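Local atomic coordinates of probable hydrolase (Pseudomonas aeruginosa, PDB entry 3OM8), a protein that probably hydrolyses ester or lactone bonds as a serine hydrolase of the alpha/beta hydrolase fold, possibly acting as a 3-oxoadipate enol-lactonase. Residues B[13-18]-B[62-68]; B[92-98]-B[116-122]; B[105-109]-B[123-128]. All blocks are in the same frame, centred on the assembly; numbering follows the deposited sequence.

Interaction 1: B[13-18]-B[62-68]; sequences DGASLA and RGHGASS
Arg62, Ala18 and Ser68 bury the most surface where the loop 62-68 lies beside the turn and strand start of 13-18. Arg62 leaves a buried backbone site (phi/psi -42/129°) with chi1 and chi2 both t and chi3 m, so that its guanidinium meets the carboxylate of Asp13, whose chi1 is p. NH1 of Arg62 donates to OD1 of Asp13 at 3.0 Å and NH2 of Arg62 to OD2 of Asp13 at 2.9 Å, a two-pronged salt bridge. Ala15 CB lies over one guanidinium face, and OD1 of Asp13 also hydrogen-bonds OG1 of Thr11. Ser68 (chi1 p) pairs with Ser16 twice: Ser16 N donates to Ser68 OG at 2.7 Å, and Ser68 N to Ser16 O at 2.8 Å. Two residues along the strand, Ala18 N donates to OG of Ser67 (chi1 m) at 2.7 Å, an OG that also hydrogen-bonds Asp60 O, while Ala18 CB packs on Ala66 CB at 3.5 Å. Nearest CA atoms are Ser16 with Ser68 (5.2 Å) and Leu17 with Ser67 (4.5 Å). Through these hydroxyl acceptors the loop after strand 55-59 docks on strand 16-22 of the alpha/beta hydrolase sheet without a regular strand of its own. The loop holds its own shape through a type II' turn from His64 to Ser67, closed by Ser67 N to His64 O at 2.8 Å, with Gly65 at phi 42°. Strand 7-10 flanks 16-18 through Phe8, and Asp82 of helix 76-90 gives Arg62 a second salt bridge.

Interaction 2: B[92-98]-B[116-122]; sequences VRRAHFL and QRIERLV
Phe97 forms the apolar centre, its CD2 3.8 Å from Leu121 CD1 and its CB 4.0 Å from Ile118 CD1; Ala95 points to the same face, against which helix 102-113 packs. Leu98 and Val122 point to the other face and meet CD1 to CG1 at 3.6 Å. The parallel strands bridge Ala95 with Ile118, Phe97 with Leu121 and Leu98 with Val122 (CA-CA 5.2, 5.1 and 4.6 Å). Bonds alternate: Ala95 N to Arg117 O 3.0 Å, Glu119 N to Ala95 O 2.8 Å, Phe97 N to Arg120 O 3.0 Å, Val122 N to Phe97 O 2.9 Å. Such neighbouring parallel strands, joined through helix 102-113, form a beta-alpha-beta crossover of the alpha/beta hydrolase sheet. The register slips by one between Ala95 and Phe97, a beta bulge where Glu119 turns a corner; ND1 of His96 accepts Arg120 N at 2.9 Å. At the strand starts Arg117 (chi1 to chi3 m) curls back to donate from NH2 to Val92 O (2.9 Å) and from NE to Arg93 O (3.0 Å), and salt-bridges Asp88. Arg94 NE donates to Gln116 O (3.2 Å); Arg94 NH2 and Glu119 OE1 form a long, charge-only salt bridge (3.6 Å), the oxygen well out of the guanidinium plane.

Interaction 3: B[105-109]-B[123-128]; sequences IVGQW and LANTSA
This buried contact of helix on strand end and loop sets one turn of helix 102-113 against the C-terminal end of strand 118-124 and the residues that follow it, deep in the alpha/beta hydrolase core. Gln108 dominates. With chi1 m, chi2 t and chi3 near 72°, its side chain extends from the helix so that NE2 donates to Ser127 O at 2.9 Å, while Gln108 OE1 lies 3.4 Å from Ala128 CB. The same NE2 hydrogen-bonds Gly104 O, a turn back in the helix, so the amide ties helix to loop. The aliphatic part of the side chain also packs on the strand: Gln108 CG is 3.9 Å from CD1 of Leu123 (chi1 m, chi2 t). Leu123 CD2 lies 4.3 Å from Gly107 CA; an ideal CB there would sit 3.0 Å from Leu123 CD2, so the bare backbone leaves room for the leucine. Ile105 (chi1 m, chi2 t) places CG1 3.7 Å from both Thr126 OG1 and Ser127 O. Thr126 OG1 (chi1 t) hydrogen-bonds the carbonyl of Ser101, the likely nucleophile on a probable nucleophile elbow. Between strand and loop, Asn125 takes positive phi (39°) and Thr126 and Ser127 are extended. Nearest CA pairs are Gly107 with Leu123 (6.9 Å) and Ile105 with Ser127 (6.7 Å). Ile230 of helix 224-233 touches Gln108, Leu123 and Thr126, helix 76-90 meets Ile105 through Leu76, and Ala124 is backbone-bonded to strand 95-100.

Interactions 2 and 3 belong to one beta-alpha-beta unit and touch, their centres 14 Å apart: Phe97 CE2 meets Gly107 CA at 3.4 Å. Strand 118-124 runs from interaction 2 into interaction 3. Interaction 1 stands apart, towards the sheet edge formed by strand 7-10, on the neighbouring strand 16-22; its centre is 22 Å from that of interaction 2 and 21 Å from that of interaction 3, with nearest atoms about 11 and 9 Å away. Interaction 3 adjoins the probable triad of Ser101, His246 and Asp219, Thr126 OG1 hydrogen-bonding Ser101 O, while Phe97 of interaction 2 touches the probable nucleophile elbow. Ile105 is about 5 Å from a bound 1,2-ethanediol, probably from the crystallisation liquor.

Interaction 1: B[13-18]-B[62-68]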
loop_
_atom_site.group_PDB
_atom_site.type_symbol
_atom_site.label_atom_id
_atom_site.label_comp_id
_atom_site.label_asym_id
_atom_site.label_seq_id
_atom_site.Cartn_x
_atom_site.Cartn_y
_atom_site.Cartn_z
ATOM N N ASP B 13 -37.846 5.427 12.169
ATOM C CA ASP B 13 -37.785 6.108 13.463
ATOM C C ASP B 13 -38.069 7.605 13.347
ATOM O O ASP B 13 -37.734 8.381 14.244
ATOM C CB ASP B 13 -36.437 5.872 14.145
ATOM C CG ASP B 13 -35.292 6.560 13.426
ATOM O OD1 ASP B 13 -35.382 6.732 12.192
ATOM O OD2 ASP B 13 -34.304 6.928 14.099
ATOM N N GLY B 14 -38.671 8.008 12.234
ATOM C CA GLY B 14 -39.200 9.356 12.096
ATOM C C GLY B 14 -38.208 10.459 11.767
ATOM O O GLY B 14 -38.393 11.603 12.184
ATOM N N ALA B 15 -37.148 10.126 11.035
ATOM C CA ALA B 15 -36.280 11.159 10.481
ATOM C C ALA B 15 -36.532 11.241 8.982
ATOM O O ALA B 15 -37.249 10.412 8.430
ATOM C CB ALA B 15 -34.835 10.860 10.776
ATOM N N SER B 16 -35.970 12.252 8.330
ATOM C CA SER B 16 -36.078 12.386 6.883
ATOM C C SER B 16 -34.678 12.420 6.272
ATOM O O SER B 16 -33.857 13.258 6.647
ATOM C CB SER B 16 -36.849 13.657 6.522
ATOM O OG SER B 16 -36.991 13.806 5.119
ATOM N N LEU B 17 -34.404 11.496 5.350
ATOM C CA LEU B 17 -33.100 11.427 4.667
ATOM C C LEU B 17 -33.191 11.926 3.231
ATOM O O LEU B 17 -34.019 11.458 2.455
ATOM C CB LEU B 17 -32.558 9.997 4.665
ATOM C CG LEU B 17 -32.253 9.389 6.031
ATOM C CD1 LEU B 17 -31.713 7.982 5.864
ATOM C CD2 LEU B 17 -31.271 10.259 6.789
ATOM N N ALA B 18 -32.344 12.885 2.886
ATOM C CA ALA B 18 -32.315 13.417 1.536
ATOM C C ALA B 18 -31.408 12.548 0.678
ATOM O O ALA B 18 -30.319 12.176 1.103
ATOM C CB ALA B 18 -31.812 14.835 1.550
ATOM N N ARG B 62 -27.910 10.898 8.195
ATOM C CA ARG B 62 -28.654 11.355 9.353
ATOM C C ARG B 62 -27.886 12.506 10.010
ATOM O O ARG B 62 -26.687 12.404 10.253
ATOM C CB ARG B 62 -28.828 10.164 10.305
ATOM C CG ARG B 62 -29.356 10.452 11.680
ATOM C CD ARG B 62 -29.537 9.133 12.430
ATOM N NE ARG B 62 -30.496 8.263 11.748
ATOM C CZ ARG B 62 -31.759 8.086 12.142
ATOM N NH1 ARG B 62 -32.567 7.283 11.458
ATOM N NH2 ARG B 62 -32.222 8.712 13.227
ATOM N N GLY B 63 -28.568 13.617 10.258
ATOM C CA GLY B 63 -27.962 14.737 10.955
ATOM C C GLY B 63 -27.185 15.705 10.078
ATOM O O GLY B 63 -26.664 16.708 10.577
ATOM N N HIS B 64 -27.124 15.425 8.776
ATOM C CA HIS B 64 -26.268 16.186 7.857
ATOM C C HIS B 64 -27.000 16.824 6.676
ATOM O O HIS B 64 -28.059 16.350 6.236
ATOM C CB HIS B 64 -25.176 15.278 7.276
ATOM C CG HIS B 64 -24.100 14.915 8.249
ATOM N ND1 HIS B 64 -24.214 13.859 9.126
ATOM C CD2 HIS B 64 -22.875 15.450 8.462
ATOM C CE1 HIS B 64 -23.112 13.766 9.846
ATOM N NE2 HIS B 64 -22.280 14.717 9.459
ATOM N N GLY B 65 -26.392 17.886 6.150
ATOM C CA GLY B 65 -26.846 18.529 4.931
ATOM C C GLY B 65 -28.346 18.714 4.786
ATOM O O GLY B 65 -28.963 19.478 5.522
ATOM N N ALA B 66 -28.932 18.008 3.828
ATOM C CA ALA B 66 -30.331 18.206 3.476
ATOM C C ALA B 66 -31.222 17.213 4.183
ATOM O O ALA B 66 -32.428 17.200 3.974
ATOM C CB ALA B 66 -30.524 18.100 1.977
ATOM N N SER B 67 -30.619 16.362 5.002
ATOM C CA SER B 67 -31.391 15.453 5.829
ATOM C C SER B 67 -31.778 16.137 7.152
ATOM O O SER B 67 -31.228 17.186 7.496
ATOM C CB SER B 67 -30.606 14.167 6.082
ATOM O OG SER B 67 -30.566 13.368 4.907
ATOM N N SER B 68 -32.721 15.547 7.881
ATOM C CA SER B 68 -33.161 16.108 9.155
ATOM C C SER B 68 -32.163 15.723 10.241
ATOM O O SER B 68 -31.302 14.887 10.015
ATOM C CB SER B 68 -34.577 15.637 9.507
ATOM O OG SER B 68 -34.639 14.233 9.696
#

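Interaction 2: B[92-98]-B[116-122]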
loop_
_atom_site.group_PDB
_atom_site.type_symbol
_atom_site.label_atom_id
_atom_site.label_comp_id
_atom_site.label_asym_id
_atom_site.label_seq_id
_atom_site.Cartn_x
_atom_site.Cartn_y
_atom_site.Cartn_z
ATOM N N VAL B 92 -34.071 -2.046 -4.382
ATOM C CA VAL B 92 -32.813 -2.636 -4.813
ATOM C C VAL B 92 -32.396 -3.747 -3.855
ATOM O O VAL B 92 -32.203 -3.511 -2.662
ATOM C CB VAL B 92 -31.695 -1.579 -4.931
ATOM C CG1 VAL B 92 -30.351 -2.246 -5.203
ATOM C CG2 VAL B 92 -32.021 -0.598 -6.039
ATOM N N ARG B 93 -32.265 -4.962 -4.383
ATOM C CA ARG B 93 -31.869 -6.100 -3.568
ATOM C C ARG B 93 -30.417 -5.975 -3.107
ATOM O O ARG B 93 -30.063 -6.387 -2.002
ATOM C CB ARG B 93 -32.068 -7.407 -4.340
ATOM C CG ARG B 93 -31.727 -8.648 -3.533
ATOM C CD ARG B 93 -32.431 -8.598 -2.185
ATOM N NE ARG B 93 -32.037 -9.682 -1.288
ATOM C CZ ARG B 93 -32.413 -9.765 -0.014
ATOM N NH1 ARG B 93 -33.187 -8.822 0.516
ATOM N NH2 ARG B 93 -32.013 -10.784 0.731
ATOM N N ARG B 94 -29.577 -5.384 -3.945
ATOM C CA ARG B 94 -28.140 -5.456 -3.723
ATOM C C ARG B 94 -27.379 -4.387 -4.508
ATOM O O ARG B 94 -27.701 -4.089 -5.658
ATOM C CB ARG B 94 -27.646 -6.858 -4.088
ATOM C CG ARG B 94 -26.193 -7.116 -3.784
ATOM C CD ARG B 94 -25.809 -8.557 -4.116
ATOM N NE ARG B 94 -25.404 -9.264 -2.906
ATOM C CZ ARG B 94 -24.451 -10.187 -2.854
ATOM N NH1 ARG B 94 -24.149 -10.764 -1.692
ATOM N NH2 ARG B 94 -23.796 -10.528 -3.963
ATOM N N ALA B 95 -26.368 -3.810 -3.877
ATOM C CA ALA B 95 -25.654 -2.692 -4.465
ATOM C C ALA B 95 -24.186 -2.754 -4.102
ATOM O O ALA B 95 -23.806 -3.402 -3.126
ATOM C CB ALA B 95 -26.251 -1.375 -3.965
ATOM N N HIS B 96 -23.361 -2.071 -4.884
ATOM C CA HIS B 96 -21.989 -1.838 -4.468
ATOM C C HIS B 96 -22.030 -0.692 -3.473
ATOM O O HIS B 96 -22.890 0.173 -3.566
ATOM C CB HIS B 96 -21.102 -1.454 -5.656
ATOM C CG HIS B 96 -20.917 -2.552 -6.654
ATOM N ND1 HIS B 96 -20.362 -3.768 -6.323
ATOM C CD2 HIS B 96 -21.194 -2.609 -7.979
ATOM C CE1 HIS B 96 -20.315 -4.535 -7.400
ATOM N NE2 HIS B 96 -20.811 -3.854 -8.418
ATOM N N PHE B 97 -21.090 -0.678 -2.537
ATOM C CA PHE B 97 -21.048 0.358 -1.532
ATOM C C PHE B 97 -19.669 0.973 -1.451
ATOM O O PHE B 97 -18.686 0.265 -1.286
ATOM C CB PHE B 97 -21.437 -0.210 -0.162
ATOM C CG PHE B 97 -21.600 0.845 0.917
ATOM C CD1 PHE B 97 -22.838 1.400 1.183
ATOM C CD2 PHE B 97 -20.507 1.280 1.656
ATOM C CE1 PHE B 97 -22.979 2.370 2.165
ATOM C CE2 PHE B 97 -20.645 2.240 2.635
ATOM C CZ PHE B 97 -21.878 2.786 2.890
ATOM N N LEU B 98 -19.606 2.298 -1.559
ATOM C CA LEU B 98 -18.378 3.040 -1.296
ATOM C C LEU B 98 -18.605 4.068 -0.182
ATOM O O LEU B 98 -19.424 4.979 -0.330
ATOM C CB LEU B 98 -17.895 3.748 -2.562
ATOM C CG LEU B 98 -16.884 4.885 -2.407
ATOM C CD1 LEU B 98 -15.754 4.510 -1.473
ATOM C CD2 LEU B 98 -16.332 5.250 -3.771
ATOM N N GLN B 116 -25.863 -9.759 2.452
ATOM C CA GLN B 116 -26.686 -10.107 1.301
ATOM C C GLN B 116 -27.170 -8.885 0.502
ATOM O O GLN B 116 -27.672 -9.031 -0.616
ATOM C CB GLN B 116 -27.885 -10.951 1.750
ATOM C CG GLN B 116 -28.997 -10.161 2.447
ATOM C CD GLN B 116 -28.715 -9.863 3.921
ATOM O OE1 GLN B 116 -27.675 -10.241 4.466
ATOM N NE2 GLN B 116 -29.660 -9.187 4.573
ATOM N N ARG B 117 -27.027 -7.692 1.078
ATOM C CA ARG B 117 -27.426 -6.452 0.407
ATOM C C ARG B 117 -26.239 -5.777 -0.290
ATOM O O ARG B 117 -26.422 -4.803 -1.030
ATOM C CB ARG B 117 -28.040 -5.461 1.408
ATOM C CG ARG B 117 -29.175 -6.004 2.293
ATOM C CD ARG B 117 -30.380 -6.472 1.489
ATOM N NE ARG B 117 -30.975 -5.414 0.676
ATOM C CZ ARG B 117 -31.999 -4.662 1.061
ATOM N NH1 ARG B 117 -32.537 -4.837 2.262
ATOM N NH2 ARG B 117 -32.475 -3.724 0.252
ATOM N N ILE B 118 -25.028 -6.289 -0.046
ATOM C CA ILE B 118 -23.804 -5.684 -0.569
ATOM C C ILE B 118 -23.101 -6.550 -1.629
ATOM O O ILE B 118 -22.852 -7.742 -1.417
ATOM C CB ILE B 118 -22.778 -5.400 0.556
ATOM C CG1 ILE B 118 -23.369 -4.507 1.644
ATOM C CG2 ILE B 118 -21.519 -4.775 -0.027
ATOM C CD1 ILE B 118 -23.798 -3.124 1.171
ATOM N N GLU B 119 -22.781 -5.942 -2.768
ATOM C CA GLU B 119 -21.993 -6.614 -3.804
ATOM C C GLU B 119 -20.521 -6.450 -3.469
ATOM O O GLU B 119 -19.966 -7.216 -2.683
ATOM C CB GLU B 119 -22.286 -6.020 -5.184
ATOM C CG GLU B 119 -22.926 -6.986 -6.179
ATOM C CD GLU B 119 -21.946 -8.004 -6.707
ATOM O OE1 GLU B 119 -21.335 -8.724 -5.892
ATOM O OE2 GLU B 119 -21.782 -8.088 -7.943
ATOM N N ARG B 120 -19.892 -5.432 -4.049
ATOM C CA ARG B 120 -18.503 -5.131 -3.723
ATOM C C ARG B 120 -18.377 -3.927 -2.789
ATOM O O ARG B 120 -19.190 -2.997 -2.831
ATOM C CB ARG B 120 -17.679 -4.949 -4.993
ATOM C CG ARG B 120 -17.630 -6.230 -5.825
ATOM C CD ARG B 120 -16.711 -6.138 -7.037
ATOM N NE ARG B 120 -16.961 -7.257 -7.945
ATOM C CZ ARG B 120 -16.350 -7.442 -9.113
ATOM N NH1 ARG B 120 -16.668 -8.491 -9.853
ATOM N NH2 ARG B 120 -15.426 -6.589 -9.542
ATOM N N LEU B 121 -17.358 -3.955 -1.939
ATOM C CA LEU B 121 -17.224 -2.958 -0.887
ATOM C C LEU B 121 -15.925 -2.167 -1.015
ATOM O O LEU B 121 -14.835 -2.742 -1.085
ATOM C CB LEU B 121 -17.303 -3.643 0.480
ATOM C CG LEU B 121 -17.189 -2.834 1.765
ATOM C CD1 LEU B 121 -18.432 -1.924 1.980
ATOM C CD2 LEU B 121 -17.003 -3.802 2.935
ATOM N N VAL B 122 -16.053 -0.845 -1.071
ATOM C CA VAL B 122 -14.899 0.046 -1.024
ATOM C C VAL B 122 -14.924 0.867 0.271
ATOM O O VAL B 122 -15.961 1.418 0.654
ATOM C CB VAL B 122 -14.844 0.985 -2.236
ATOM C CG1 VAL B 122 -13.529 1.764 -2.247
ATOM C CG2 VAL B 122 -14.994 0.181 -3.537
#

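Interaction 3: B[105-109]-B[123-128]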
loop_
_atom_site.group_PDB
_atom_site.type_symbol
_atom_site.label_atom_id
_atom_site.label_comp_id
_atom_site.label_asym_id
_atom_site.label_seq_id
_atom_site.Cartn_x
_atom_site.Cartn_y
_atom_site.Cartn_z
ATOM N N ILE B 105 -17.238 3.256 7.897
ATOM C CA ILE B 105 -17.628 2.505 9.087
ATOM C C ILE B 105 -19.021 1.916 8.868
ATOM O O ILE B 105 -19.283 0.751 9.190
ATOM C CB ILE B 105 -17.607 3.374 10.368
ATOM C CG1 ILE B 105 -16.257 4.080 10.548
ATOM C CG2 ILE B 105 -17.886 2.518 11.593
ATOM C CD1 ILE B 105 -16.161 4.884 11.884
ATOM N N VAL B 106 -19.914 2.723 8.302
ATOM C CA VAL B 106 -21.204 2.211 7.871
ATOM C C VAL B 106 -21.012 1.032 6.913
ATOM O O VAL B 106 -21.706 0.019 7.004
ATOM C CB VAL B 106 -22.056 3.309 7.214
ATOM C CG1 VAL B 106 -23.377 2.731 6.721
ATOM C CG2 VAL B 106 -22.315 4.440 8.212
ATOM N N GLY B 107 -20.051 1.164 6.004
ATOM C CA GLY B 107 -19.731 0.094 5.077
ATOM C C GLY B 107 -19.379 -1.205 5.777
ATOM O O GLY B 107 -19.927 -2.262 5.459
ATOM N N GLN B 108 -18.456 -1.137 6.730
ATOM C CA GLN B 108 -18.044 -2.336 7.446
ATOM C C GLN B 108 -19.231 -2.969 8.171
ATOM O O GLN B 108 -19.362 -4.198 8.195
ATOM C CB GLN B 108 -16.930 -2.010 8.435
ATOM C CG GLN B 108 -15.646 -1.527 7.785
ATOM C CD GLN B 108 -14.764 -0.790 8.760
ATOM O OE1 GLN B 108 -14.170 -1.392 9.650
ATOM N NE2 GLN B 108 -14.684 0.528 8.609
ATOM N N TRP B 109 -20.096 -2.124 8.740
ATOM C CA TRP B 109 -21.300 -2.584 9.429
ATOM C C TRP B 109 -22.254 -3.315 8.486
ATOM O O TRP B 109 -22.754 -4.391 8.812
ATOM C CB TRP B 109 -22.037 -1.418 10.110
ATOM C CG TRP B 109 -23.146 -1.872 11.019
ATOM C CD1 TRP B 109 -23.053 -2.118 12.355
ATOM C CD2 TRP B 109 -24.508 -2.154 10.653
ATOM N NE1 TRP B 109 -24.269 -2.529 12.848
ATOM C CE2 TRP B 109 -25.178 -2.558 11.823
ATOM C CE3 TRP B 109 -25.224 -2.102 9.453
ATOM C CZ2 TRP B 109 -26.532 -2.905 11.830
ATOM C CZ3 TRP B 109 -26.566 -2.449 9.461
ATOM C CH2 TRP B 109 -27.205 -2.845 10.640
ATOM N N LEU B 123 -13.779 0.919 0.943
ATOM C CA LEU B 123 -13.637 1.603 2.214
ATOM C C LEU B 123 -12.521 2.622 2.081
ATOM O O LEU B 123 -11.349 2.252 2.030
ATOM C CB LEU B 123 -13.272 0.589 3.292
ATOM C CG LEU B 123 -14.228 -0.597 3.399
ATOM C CD1 LEU B 123 -13.735 -1.609 4.422
ATOM C CD2 LEU B 123 -15.628 -0.107 3.754
ATOM N N ALA B 124 -12.874 3.900 2.011
ATOM C CA ALA B 124 -11.882 4.950 1.800
ATOM C C ALA B 124 -11.602 5.723 3.084
ATOM O O ALA B 124 -12.528 6.107 3.796
ATOM C CB ALA B 124 -12.341 5.902 0.706
ATOM N N ASN B 125 -10.323 5.953 3.368
ATOM C CA ASN B 125 -9.921 6.760 4.506
ATOM C C ASN B 125 -10.821 6.480 5.706
ATOM O O ASN B 125 -11.564 7.356 6.167
ATOM C CB ASN B 125 -9.997 8.241 4.137
ATOM C CG ASN B 125 -9.077 8.609 2.980
ATOM O OD1 ASN B 125 -7.935 9.015 3.193
ATOM N ND2 ASN B 125 -9.584 8.495 1.754
ATOM N N THR B 126 -10.769 5.249 6.192
ATOM C CA THR B 126 -11.654 4.828 7.254
ATOM C C THR B 126 -10.915 3.976 8.271
ATOM O O THR B 126 -9.687 3.855 8.232
ATOM C CB THR B 126 -12.872 4.059 6.711
ATOM O OG1 THR B 126 -13.848 3.911 7.755
ATOM C CG2 THR B 126 -12.455 2.682 6.206
ATOM N N SER B 127 -11.675 3.380 9.180
ATOM C CA SER B 127 -11.087 2.660 10.288
ATOM C C SER B 127 -12.104 1.727 10.920
ATOM O O SER B 127 -13.311 1.915 10.771
ATOM C CB SER B 127 -10.564 3.657 11.320
ATOM O OG SER B 127 -10.306 3.024 12.555
ATOM N N ALA B 128 -11.606 0.716 11.621
ATOM C CA ALA B 128 -12.461 -0.206 12.352
ATOM C C ALA B 128 -12.515 0.151 13.834
ATOM O O ALA B 128 -13.276 -0.443 14.591
ATOM C CB ALA B 128 -11.976 -1.628 12.176
#